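Local coordinates for protein cytosolic acyl coenzyme A thioester hydrolase (Mus musculus, PDB 2V1O) that hydrolyses fatty acyl-CoAs, palmitoyl-CoA preferentially, to free fatty acids and coenzyme A, the chain here being the N-terminal of its two hotdog domains, at residues 49-54 against 107-112; 36-41 against 120-125; 85-90 against 101-106. All coordinates share one frame; numbering follows the deposited sequence.

All three contacts belong to one hotdog domain, and they nest along the chain: contact 3 (85-90 with 101-106) lies inside the loop closed by contact 1 (49-54 with 107-112), and contact 1 inside that of contact 2 (36-41 with 120-125). Contacts 1 and 3 share strand 98-112, their centres about 17 Å apart, and join it to neighbours 46-57 and 82-91 of the same antiparallel sheet. Contact 2, centred about 13 Å from contact 1, ties the end of helix 19-38 to the loop after strand 98-112 and touches contact 1 through Pro110. Contacts 2 and 3 do not meet. Coenzyme A binds directly at contact 1.

Contact 1 of 3, residues 49-54 against 107-112; sequences ALARVE and WYVPLS. With COA (coenzyme A), chain G.
Trp107 O receives two backbone N-H groups, from Ala51 N at 2.8 Å and from Arg52 N at 3.2 Å, the signature of a classic beta bulge in the antiparallel hotdog sheet. The register shifts by one residue here: Leu50 pairs with Tyr108, whereas Arg52 pairs with Trp107. Trp107 N closes the bulge by donating to Arg52 O, and Ala49 and Val109 exchange N-H...O bonds on the Leu50 side. Leu50 CD1 lies over one face of the Tyr108 ring, 4.1 Å from its centroid and offset toward the rim, a CH-pi contact. Tyr108 OH is hydrogen-bonded to Glu27 of helix 19-38. On the other face of the sheet, which carries Arg52 and Trp107, the extended Arg52 chain runs beside the indole, pointing the same way, with CG anti to the backbone N (chi1 -176°). Its NE makes a salt bridge to Glu54 OE2 at 2.8 Å, the carboxylate oxygen lying in the guanidinium plane; the guanidinium also forms salt bridges with Glu146 and with Asp57 of a neighbouring subunit. The same OE2 sits at the indole edge, where Trp107 NE1 gives it a weak bond. Coenzyme A covers this face: its adenine approaches Arg52 CB and Trp107 CB, and Val109 CG2 comes 3.2 Å from the ribose oxygen O4B. Toward the thiol end of the molecule, N4P donates a nearly straight bond, 169° at the hydrogen, to Leu50 O at 2.9 Å.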
loop_
_atom_site.group_PDB
_atom_site.type_symbol
_atom_site.label_atom_id
_atom_site.label_comp_id
_atom_site.label_asym_id
_atom_site.label_seq_id
_atom_site.Cartn_x
_atom_site.Cartn_y
_atom_site.Cartn_z
ATOM N N ALA A 49 5.818 20.097 -10.772
ATOM C CA ALA A 49 4.418 19.642 -10.784
ATOM C C ALA A 49 3.982 19.235 -12.196
ATOM O O ALA A 49 4.298 19.930 -13.164
ATOM C CB ALA A 49 3.507 20.744 -10.262
ATOM N N LEU A 50 3.242 18.129 -12.316
ATOM C CA LEU A 50 2.739 17.710 -13.631
ATOM C C LEU A 50 1.698 18.689 -14.152
ATOM O O LEU A 50 0.650 18.879 -13.531
ATOM C CB LEU A 50 2.156 16.287 -13.597
ATOM C CG LEU A 50 1.640 15.758 -14.947
ATOM C CD1 LEU A 50 2.789 15.549 -15.928
ATOM C CD2 LEU A 50 0.862 14.478 -14.770
ATOM N N ALA A 51 1.994 19.296 -15.295
ATOM C CA ALA A 51 1.054 20.211 -15.942
ATOM C C ALA A 51 0.238 19.553 -17.060
ATOM O O ALA A 51 -0.931 19.891 -17.262
ATOM C CB ALA A 51 1.782 21.456 -16.463
ATOM N N ARG A 52 0.842 18.613 -17.784
ATOM C CA ARG A 52 0.207 18.069 -18.979
ATOM C C ARG A 52 0.729 16.679 -19.315
ATOM O O ARG A 52 1.922 16.395 -19.169
ATOM C CB ARG A 52 0.477 19.013 -20.165
ATOM C CG ARG A 52 -0.190 18.664 -21.495
ATOM C CD ARG A 52 0.163 19.772 -22.482
ATOM N NE ARG A 52 -0.272 19.562 -23.858
ATOM C CZ ARG A 52 -1.378 20.080 -24.391
ATOM N NH1 ARG A 52 -2.214 20.799 -23.649
ATOM N NH2 ARG A 52 -1.662 19.866 -25.675
ATOM N N VAL A 53 -0.188 15.828 -19.751
ATOM C CA VAL A 53 0.150 14.543 -20.360
ATOM C C VAL A 53 -0.294 14.594 -21.816
ATOM O O VAL A 53 -1.461 14.873 -22.113
ATOM C CB VAL A 53 -0.557 13.374 -19.647
ATOM C CG1 VAL A 53 -0.191 12.040 -20.310
ATOM C CG2 VAL A 53 -0.200 13.369 -18.162
ATOM N N GLU A 54 0.644 14.365 -22.731
ATOM C CA GLU A 54 0.298 14.306 -24.150
ATOM C C GLU A 54 -0.458 13.008 -24.432
ATOM O O GLU A 54 -0.413 12.073 -23.637
ATOM C CB GLU A 54 1.551 14.398 -25.026
ATOM C CG GLU A 54 2.313 15.721 -24.910
ATOM C CD GLU A 54 1.527 16.934 -25.405
ATOM O OE1 GLU A 54 0.627 16.777 -26.262
ATOM O OE2 GLU A 54 1.828 18.056 -24.952
ATOM N N TRP A 107 4.668 17.293 -19.472
ATOM C CA TRP A 107 5.159 18.630 -19.185
ATOM C C TRP A 107 5.046 18.917 -17.702
ATOM O O TRP A 107 3.992 18.685 -17.091
ATOM C CB TRP A 107 4.377 19.684 -19.980
ATOM C CG TRP A 107 4.600 19.579 -21.451
ATOM C CD1 TRP A 107 3.941 18.761 -22.323
ATOM C CD2 TRP A 107 5.550 20.323 -22.232
ATOM N NE1 TRP A 107 4.416 18.949 -23.599
ATOM C CE2 TRP A 107 5.408 19.898 -23.571
ATOM C CE3 TRP A 107 6.509 21.303 -21.925
ATOM C CZ2 TRP A 107 6.188 20.422 -24.615
ATOM C CZ3 TRP A 107 7.285 21.827 -22.966
ATOM C CH2 TRP A 107 7.118 21.379 -24.293
ATOM N N TYR A 108 6.146 19.418 -17.143
ATOM C CA TYR A 108 6.239 19.803 -15.743
ATOM C C TYR A 108 6.557 21.286 -15.616
ATOM O O TYR A 108 7.187 21.866 -16.490
ATOM C CB TYR A 108 7.335 18.995 -15.044
ATOM C CG TYR A 108 6.960 17.551 -14.837
ATOM C CD1 TYR A 108 6.362 17.136 -13.640
ATOM C CD2 TYR A 108 7.184 16.598 -15.835
ATOM C CE1 TYR A 108 5.993 15.812 -13.440
ATOM C CE2 TYR A 108 6.813 15.252 -15.637
ATOM C CZ TYR A 108 6.221 14.878 -14.440
ATOM O OH TYR A 108 5.853 13.566 -14.220
ATOM N N VAL A 109 6.127 21.868 -14.509
ATOM C CA VAL A 109 6.411 23.253 -14.171
ATOM C C VAL A 109 6.965 23.282 -12.733
ATOM O O VAL A 109 6.347 22.724 -11.829
ATOM C CB VAL A 109 5.131 24.125 -14.293
ATOM C CG1 VAL A 109 5.398 25.559 -13.853
ATOM C CG2 VAL A 109 4.568 24.086 -15.735
ATOM N N PRO A 110 8.135 23.915 -12.522
ATOM C CA PRO A 110 8.671 23.963 -11.160
ATOM C C PRO A 110 7.948 24.979 -10.282
ATOM O O PRO A 110 7.767 26.137 -10.679
ATOM C CB PRO A 110 10.137 24.375 -11.360
ATOM C CG PRO A 110 10.142 25.149 -12.648
ATOM C CD PRO A 110 9.020 24.587 -13.499
ATOM N N LEU A 111 7.547 24.529 -9.097
ATOM C CA LEU A 111 6.906 25.394 -8.111
ATOM C C LEU A 111 7.768 25.495 -6.869
ATOM O O LEU A 111 8.226 24.477 -6.343
ATOM C CB LEU A 111 5.517 24.866 -7.746
ATOM C CG LEU A 111 4.515 24.682 -8.900
ATOM C CD1 LEU A 111 3.193 24.135 -8.376
ATOM C CD2 LEU A 111 4.299 25.992 -9.648
ATOM N N SER A 112 7.991 26.727 -6.416
ATOM C CA SER A 112 8.766 26.990 -5.207
ATOM C C SER A 112 8.211 26.234 -3.994
ATOM O O SER A 112 6.992 26.125 -3.810
ATOM C CB SER A 112 8.799 28.494 -4.924
ATOM O OG SER A 112 9.487 28.774 -3.719
HETATM N N1A COA G . 0.858 22.274 -20.041
HETATM C C2A COA G . 2.128 22.704 -20.348
HETATM N N3A COA G . 2.588 23.889 -19.823
HETATM C C4A COA G . 1.784 24.618 -19.006
HETATM C C5A COA G . 0.501 24.201 -18.675
HETATM C C6A COA G . 0.036 23.009 -19.202
HETATM N N6A COA G . -1.194 22.576 -18.933
HETATM N N7A COA G . -0.047 25.130 -17.850
HETATM C C8A COA G . 0.858 26.113 -17.659
HETATM N N9A COA G . 1.988 25.804 -18.367
HETATM C C1B COA G . 3.281 26.488 -18.345
HETATM C C2B COA G . 3.255 27.777 -19.152
HETATM O O2B COA G . 3.383 27.515 -20.532
HETATM C C3B COA G . 4.417 28.531 -18.526
HETATM O O3B COA G . 5.660 28.172 -19.101
HETATM P P3B COA G . 6.423 29.139 -20.143
HETATM O O7A COA G . 5.608 29.173 -21.395
HETATM O O8A COA G . 6.507 30.520 -19.538
HETATM O O9A COA G . 7.792 28.568 -20.413
HETATM C C4B COA G . 4.416 28.041 -17.078
HETATM O O4B COA G . 3.611 26.878 -17.034
HETATM C C5B COA G . 3.888 29.081 -16.096
HETATM O O5B COA G . 2.676 29.637 -16.554
HETATM P P1A COA G . 1.856 30.606 -15.575
HETATM O O1A COA G . 2.818 31.500 -14.842
HETATM O O2A COA G . 0.832 31.353 -16.401
HETATM O O3A COA G . 1.127 29.651 -14.503
HETATM P P2A COA G . -0.334 29.010 -14.682
HETATM O O4A COA G . -0.624 28.636 -16.115
HETATM O O5A COA G . -1.404 29.891 -14.080
HETATM O O6A COA G . -0.204 27.700 -13.766
HETATM C CBP COA G . 0.493 25.477 -13.184
HETATM C CCP COA G . 0.587 26.608 -14.208
HETATM C CDP COA G . 1.090 24.206 -13.800
HETATM C CEP COA G . 1.344 25.894 -11.985
HETATM C CAP COA G . -0.980 25.278 -12.800
HETATM O OAP COA G . -1.769 24.968 -13.932
HETATM C C9P COA G . -1.174 24.216 -11.744
HETATM O O9P COA G . -0.853 24.500 -10.415
HETATM N N8P COA G . -1.654 23.046 -12.143
HETATM C C7P COA G . -1.707 21.889 -11.267
HETATM C C6P COA G . -0.345 21.205 -11.148
HETATM C C5P COA G . -0.476 19.991 -10.255
HETATM O O5P COA G . -0.644 20.149 -9.033
HETATM N N4P COA G . -0.405 18.801 -10.855
HETATM C C3P COA G . -0.952 17.573 -10.281
HETATM C C2P COA G . -2.485 17.601 -10.095
HETATM S S1P COA G . -2.941 16.055 -9.279
#

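Contact 2 of 3, residues 36-41 against 120-125; sequences RHCNSQ and LEVPPI
Pro123 and His37 bury the most surface here, 86 and 83 Å², followed by Cys38, as the last turn of the long hotdog helix 19-38 meets the loop that follows strand 98-112. The proline ring faces the helix end, with CG 3.5 Å from His37 O. That carbonyl oxygen is held within its own segment by Ser40 N and by Ser40 OG, the latter at 2.7 Å. Beyond it, the side chain of Gln41 slides past Pro123 in the opposite direction, bringing Gln41 CG to 3.8 Å from Pro123 CB. Chi1 of 180° sets His37 CG anti to the backbone N, and the ring at its end comes close to the loop, crossing the side chains of Val122 and Ile125 at about a right angle. Val122 CG1 lies at the ring edge, near its plane. Cys38 SG packs on Val122 CG2 at 4.0 Å, and both residues also touch Pro110, so the contact continues onto strand 98-112. A water molecule bridges the backbones, donating to Cys38 O at 3.0 Å and to Glu121 O at 2.7 Å. The chemistry is thus mainly apolar, and two carbonyl oxygens that cannot bond each other directly are joined by the hydrogens of one water.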
loop_
_atom_site.group_PDB
_atom_site.type_symbol
_atom_site.label_atom_id
_atom_site.label_comp_id
_atom_site.label_asym_id
_atom_site.label_seq_id
_atom_site.Cartn_x
_atom_site.Cartn_y
_atom_site.Cartn_z
ATOM N N ARG A 36 14.923 17.144 -10.298
ATOM C CA ARG A 36 16.386 17.195 -10.272
ATOM C C ARG A 36 16.898 18.304 -11.193
ATOM O O ARG A 36 17.721 19.145 -10.799
ATOM C CB ARG A 36 16.984 15.851 -10.703
ATOM C CG ARG A 36 18.512 15.817 -10.571
ATOM C CD ARG A 36 19.133 14.696 -11.377
ATOM N NE ARG A 36 18.823 13.371 -10.848
ATOM C CZ ARG A 36 17.979 12.501 -11.408
ATOM N NH1 ARG A 36 17.328 12.813 -12.523
ATOM N NH2 ARG A 36 17.780 11.314 -10.841
ATOM N N HIS A 37 16.382 18.323 -12.417
ATOM C CA HIS A 37 16.801 19.334 -13.360
ATOM C C HIS A 37 16.504 20.760 -12.904
ATOM O O HIS A 37 17.342 21.656 -13.060
ATOM C CB HIS A 37 16.195 19.120 -14.734
ATOM C CG HIS A 37 16.628 20.167 -15.699
ATOM N ND1 HIS A 37 15.827 21.236 -16.040
ATOM C CD2 HIS A 37 17.827 20.388 -16.284
ATOM C CE1 HIS A 37 16.499 22.036 -16.848
ATOM N NE2 HIS A 37 17.712 21.546 -17.013
ATOM N N CYS A 38 15.309 20.974 -12.359
ATOM C CA CYS A 38 14.893 22.320 -11.961
ATOM C C CYS A 38 15.665 22.884 -10.757
ATOM O O CYS A 38 15.662 24.102 -10.521
ATOM C CB CYS A 38 13.379 22.369 -11.747
ATOM S SG CYS A 38 12.487 22.262 -13.311
ATOM N N ASN A 39 16.334 21.994 -10.028
ATOM C CA ASN A 39 17.228 22.376 -8.932
ATOM C C ASN A 39 18.728 22.290 -9.272
ATOM O O ASN A 39 19.588 22.535 -8.410
ATOM C CB ASN A 39 16.919 21.518 -7.700
ATOM C CG ASN A 39 15.558 21.829 -7.112
ATOM O OD1 ASN A 39 15.366 22.862 -6.464
ATOM N ND2 ASN A 39 14.606 20.939 -7.338
ATOM N N SER A 40 19.031 21.975 -10.531
ATOM C CA SER A 40 20.397 21.629 -10.956
ATOM C C SER A 40 21.366 22.822 -10.990
ATOM O O SER A 40 22.583 22.643 -11.099
ATOM C CB SER A 40 20.371 20.935 -12.321
ATOM O OG SER A 40 20.064 21.863 -13.357
ATOM N N GLN A 41 20.835 24.035 -10.905
ATOM C CA GLN A 41 21.704 25.212 -10.867
ATOM C C GLN A 41 21.594 25.936 -9.533
ATOM O O GLN A 41 22.034 27.079 -9.390
ATOM C CB GLN A 41 21.427 26.136 -12.058
ATOM C CG GLN A 41 21.788 25.504 -13.411
ATOM C CD GLN A 41 23.269 25.126 -13.529
ATOM O OE1 GLN A 41 23.609 23.994 -13.890
ATOM N NE2 GLN A 41 24.149 26.070 -13.222
ATOM N N LEU A 120 8.811 28.941 -11.195
ATOM C CA LEU A 120 10.215 29.321 -11.314
ATOM C C LEU A 120 10.758 29.144 -12.725
ATOM O O LEU A 120 10.190 28.408 -13.538
ATOM C CB LEU A 120 11.071 28.526 -10.325
ATOM C CG LEU A 120 10.697 28.651 -8.844
ATOM C CD1 LEU A 120 11.612 27.787 -8.031
ATOM C CD2 LEU A 120 10.761 30.105 -8.373
ATOM N N GLU A 121 11.855 29.842 -13.008
ATOM C CA GLU A 121 12.575 29.683 -14.262
ATOM C C GLU A 121 13.320 28.347 -14.282
ATOM O O GLU A 121 13.945 27.944 -13.289
ATOM C CB GLU A 121 13.543 30.850 -14.483
ATOM C CG GLU A 121 12.831 32.171 -14.781
ATOM C CD GLU A 121 13.772 33.363 -14.933
ATOM O OE1 GLU A 121 15.005 33.201 -14.788
ATOM O OE2 GLU A 121 13.267 34.475 -15.194
ATOM N N VAL A 122 13.228 27.663 -15.417
ATOM C CA VAL A 122 13.871 26.365 -15.620
ATOM C C VAL A 122 15.279 26.584 -16.207
ATOM O O VAL A 122 15.435 27.356 -17.149
ATOM C CB VAL A 122 13.038 25.490 -16.587
ATOM C CG1 VAL A 122 13.781 24.219 -16.960
ATOM C CG2 VAL A 122 11.686 25.132 -15.964
ATOM N N PRO A 123 16.308 25.918 -15.640
ATOM C CA PRO A 123 17.637 25.989 -16.269
ATOM C C PRO A 123 17.619 25.410 -17.696
ATOM O O PRO A 123 16.944 24.422 -17.946
ATOM C CB PRO A 123 18.520 25.121 -15.356
ATOM C CG PRO A 123 17.762 24.960 -14.081
ATOM C CD PRO A 123 16.309 25.104 -14.408
ATOM N N PRO A 124 18.309 26.061 -18.648
ATOM C CA PRO A 124 18.414 25.442 -19.975
ATOM C C PRO A 124 19.124 24.079 -19.957
ATOM O O PRO A 124 20.028 23.863 -19.149
ATOM C CB PRO A 124 19.219 26.471 -20.778
ATOM C CG PRO A 124 18.961 27.771 -20.073
ATOM C CD PRO A 124 18.940 27.389 -18.612
ATOM N N ILE A 125 18.688 23.161 -20.818
ATOM C CA ILE A 125 19.398 21.892 -21.023
ATOM C C ILE A 125 20.402 21.984 -22.164
ATOM O O ILE A 125 20.311 22.870 -23.010
ATOM C CB ILE A 125 18.446 20.694 -21.301
ATOM C CG1 ILE A 125 17.492 20.985 -22.473
ATOM C CG2 ILE A 125 17.712 20.299 -20.036
ATOM C CD1 ILE A 125 16.894 19.724 -23.118
HETATM O O HOH W 1 13.595 25.515 -12.139
#

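Contact 3 of 3, residues 85-90 against 101-106; sequences QVHVMS and TNKATL
The beta hairpin of strands 82-91 and 98-112 forms part of the hotdog sheet, and its backbone pairing is seen where Val86 N bonds to Ala104 O at 2.7 Å, with an N-H...O angle of 173°. Ala104 N returns a bond to Val86 O, and Val88 N donates to Asn102 O. The regular pattern ends in a classic beta bulge: Thr101 N at 2.8 Å and Asn102 N at 3.3 Å both bond to Val88 O, reaching it from the same face of its carbonyl plane. Thr101 CB also packs on Val88 CG1, and a water links Thr101 OG1 to Ser90 OG. On the face bearing His87 and Lys103, Lys103 CG stands over the imidazole, 4.1 Å from its centroid and 27° off the ring normal, a CH-pi contact, while the lysine end leads away. Further along this face, Gln85 and Thr105 lie side by side; a second water sits 2.7 Å from Thr105 OG1 and accepts a weak bond from Gln85 NE2. The other face carries Val86 CG2 against Leu106 CD1. There Val86 and Val88 pack on Ile26 of helix 19-38, while strands 67-77 and 46-57 flank the hairpin, the latter holding Asn102 ND2 through Thr56 OG1.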
loop_
_atom_site.group_PDB
_atom_site.type_symbol
_atom_site.label_atom_id
_atom_site.label_comp_id
_atom_site.label_asym_id
_atom_site.label_seq_id
_atom_site.Cartn_x
_atom_site.Cartn_y
_atom_site.Cartn_z
ATOM N N GLN A 85 10.131 12.904 -22.067
ATOM C CA GLN A 85 9.685 11.730 -22.795
ATOM C C GLN A 85 9.968 10.499 -21.956
ATOM O O GLN A 85 11.080 10.321 -21.445
ATOM C CB GLN A 85 10.387 11.615 -24.145
ATOM C CG GLN A 85 9.986 12.695 -25.127
ATOM C CD GLN A 85 10.652 12.541 -26.481
ATOM O OE1 GLN A 85 11.364 11.566 -26.738
ATOM N NE2 GLN A 85 10.430 13.517 -27.356
ATOM N N VAL A 86 8.953 9.654 -21.815
ATOM C CA VAL A 86 9.067 8.453 -20.989
ATOM C C VAL A 86 8.782 7.211 -21.829
ATOM O O VAL A 86 7.807 7.184 -22.594
ATOM C CB VAL A 86 8.099 8.499 -19.783
ATOM C CG1 VAL A 86 8.193 7.198 -18.948
ATOM C CG2 VAL A 86 8.400 9.723 -18.914
ATOM N N HIS A 87 9.649 6.204 -21.701
ATOM C CA HIS A 87 9.462 4.909 -22.381
ATOM C C HIS A 87 9.204 3.825 -21.359
ATOM O O HIS A 87 9.938 3.708 -20.375
ATOM C CB HIS A 87 10.694 4.506 -23.204
ATOM C CG HIS A 87 10.843 5.252 -24.491
ATOM N ND1 HIS A 87 11.056 6.611 -24.541
ATOM C CD2 HIS A 87 10.831 4.825 -25.777
ATOM C CE1 HIS A 87 11.154 6.995 -25.801
ATOM N NE2 HIS A 87 11.024 5.930 -26.571
ATOM N N VAL A 88 8.176 3.017 -21.610
ATOM C CA VAL A 88 7.871 1.861 -20.763
ATOM C C VAL A 88 8.055 0.588 -21.577
ATOM O O VAL A 88 7.460 0.431 -22.650
ATOM C CB VAL A 88 6.433 1.902 -20.217
ATOM C CG1 VAL A 88 6.142 0.661 -19.360
ATOM C CG2 VAL A 88 6.204 3.179 -19.408
ATOM N N MET A 89 8.896 -0.304 -21.063
ATOM C CA MET A 89 9.164 -1.585 -21.699
ATOM C C MET A 89 8.850 -2.710 -20.708
ATOM O O MET A 89 9.176 -2.612 -19.516
ATOM C CB MET A 89 10.623 -1.633 -22.176
ATOM C CG MET A 89 11.014 -2.889 -22.943
ATOM S SD MET A 89 12.793 -3.100 -23.275
ATOM C CE MET A 89 13.567 -2.770 -21.683
ATOM N N SER A 90 8.169 -3.748 -21.191
ATOM C CA SER A 90 7.913 -4.931 -20.377
ATOM C C SER A 90 8.996 -5.953 -20.666
ATOM O O SER A 90 9.457 -6.081 -21.808
ATOM C CB SER A 90 6.538 -5.540 -20.669
ATOM O OG SER A 90 6.460 -5.968 -22.014
ATOM N N THR A 101 5.754 -1.180 -24.233
ATOM C CA THR A 101 4.420 -1.023 -23.675
ATOM C C THR A 101 3.832 0.315 -24.088
ATOM O O THR A 101 2.692 0.385 -24.539
ATOM C CB THR A 101 4.444 -1.112 -22.130
ATOM O OG1 THR A 101 5.107 -2.314 -21.744
ATOM C CG2 THR A 101 3.021 -1.083 -21.552
ATOM N N ASN A 102 4.632 1.372 -23.958
ATOM C CA ASN A 102 4.126 2.724 -24.068
ATOM C C ASN A 102 5.245 3.761 -24.227
ATOM O O ASN A 102 6.336 3.599 -23.672
ATOM C CB ASN A 102 3.303 3.039 -22.802
ATOM C CG ASN A 102 2.730 4.427 -22.813
ATOM O OD1 ASN A 102 3.246 5.328 -22.154
ATOM N ND2 ASN A 102 1.674 4.621 -23.592
ATOM N N LYS A 103 4.973 4.804 -25.003
ATOM C CA LYS A 103 5.782 6.022 -24.999
ATOM C C LYS A 103 4.855 7.173 -24.610
ATOM O O LYS A 103 3.753 7.294 -25.146
ATOM C CB LYS A 103 6.397 6.314 -26.368
ATOM C CG LYS A 103 7.276 5.231 -26.969
ATOM C CD LYS A 103 7.867 5.762 -28.282
ATOM C CE LYS A 103 8.252 4.658 -29.246
ATOM N NZ LYS A 103 7.080 4.180 -30.049
ATOM N N ALA A 104 5.294 8.005 -23.673
ATOM C CA ALA A 104 4.490 9.137 -23.217
ATOM C C ALA A 104 5.349 10.393 -23.149
ATOM O O ALA A 104 6.562 10.311 -22.958
ATOM C CB ALA A 104 3.857 8.839 -21.849
ATOM N N THR A 105 4.719 11.550 -23.331
ATOM C CA THR A 105 5.393 12.822 -23.155
ATOM C C THR A 105 4.634 13.624 -22.096
ATOM O O THR A 105 3.401 13.692 -22.112
ATOM C CB THR A 105 5.513 13.602 -24.478
ATOM O OG1 THR A 105 6.328 12.860 -25.392
ATOM C CG2 THR A 105 6.146 14.989 -24.262
ATOM N N LEU A 106 5.392 14.216 -21.183
ATOM C CA LEU A 106 4.830 14.955 -20.065
ATOM C C LEU A 106 5.445 16.341 -19.988
ATOM O O LEU A 106 6.607 16.527 -20.342
ATOM C CB LEU A 106 5.133 14.225 -18.756
ATOM C CG LEU A 106 4.955 12.704 -18.656
ATOM C CD1 LEU A 106 5.688 12.167 -17.427
ATOM C CD2 LEU A 106 3.494 12.345 -18.606
HETATM O O HOH W 2 7.542 14.499 -27.146
HETATM O O HOH W 3 4.110 -4.718 -22.866
#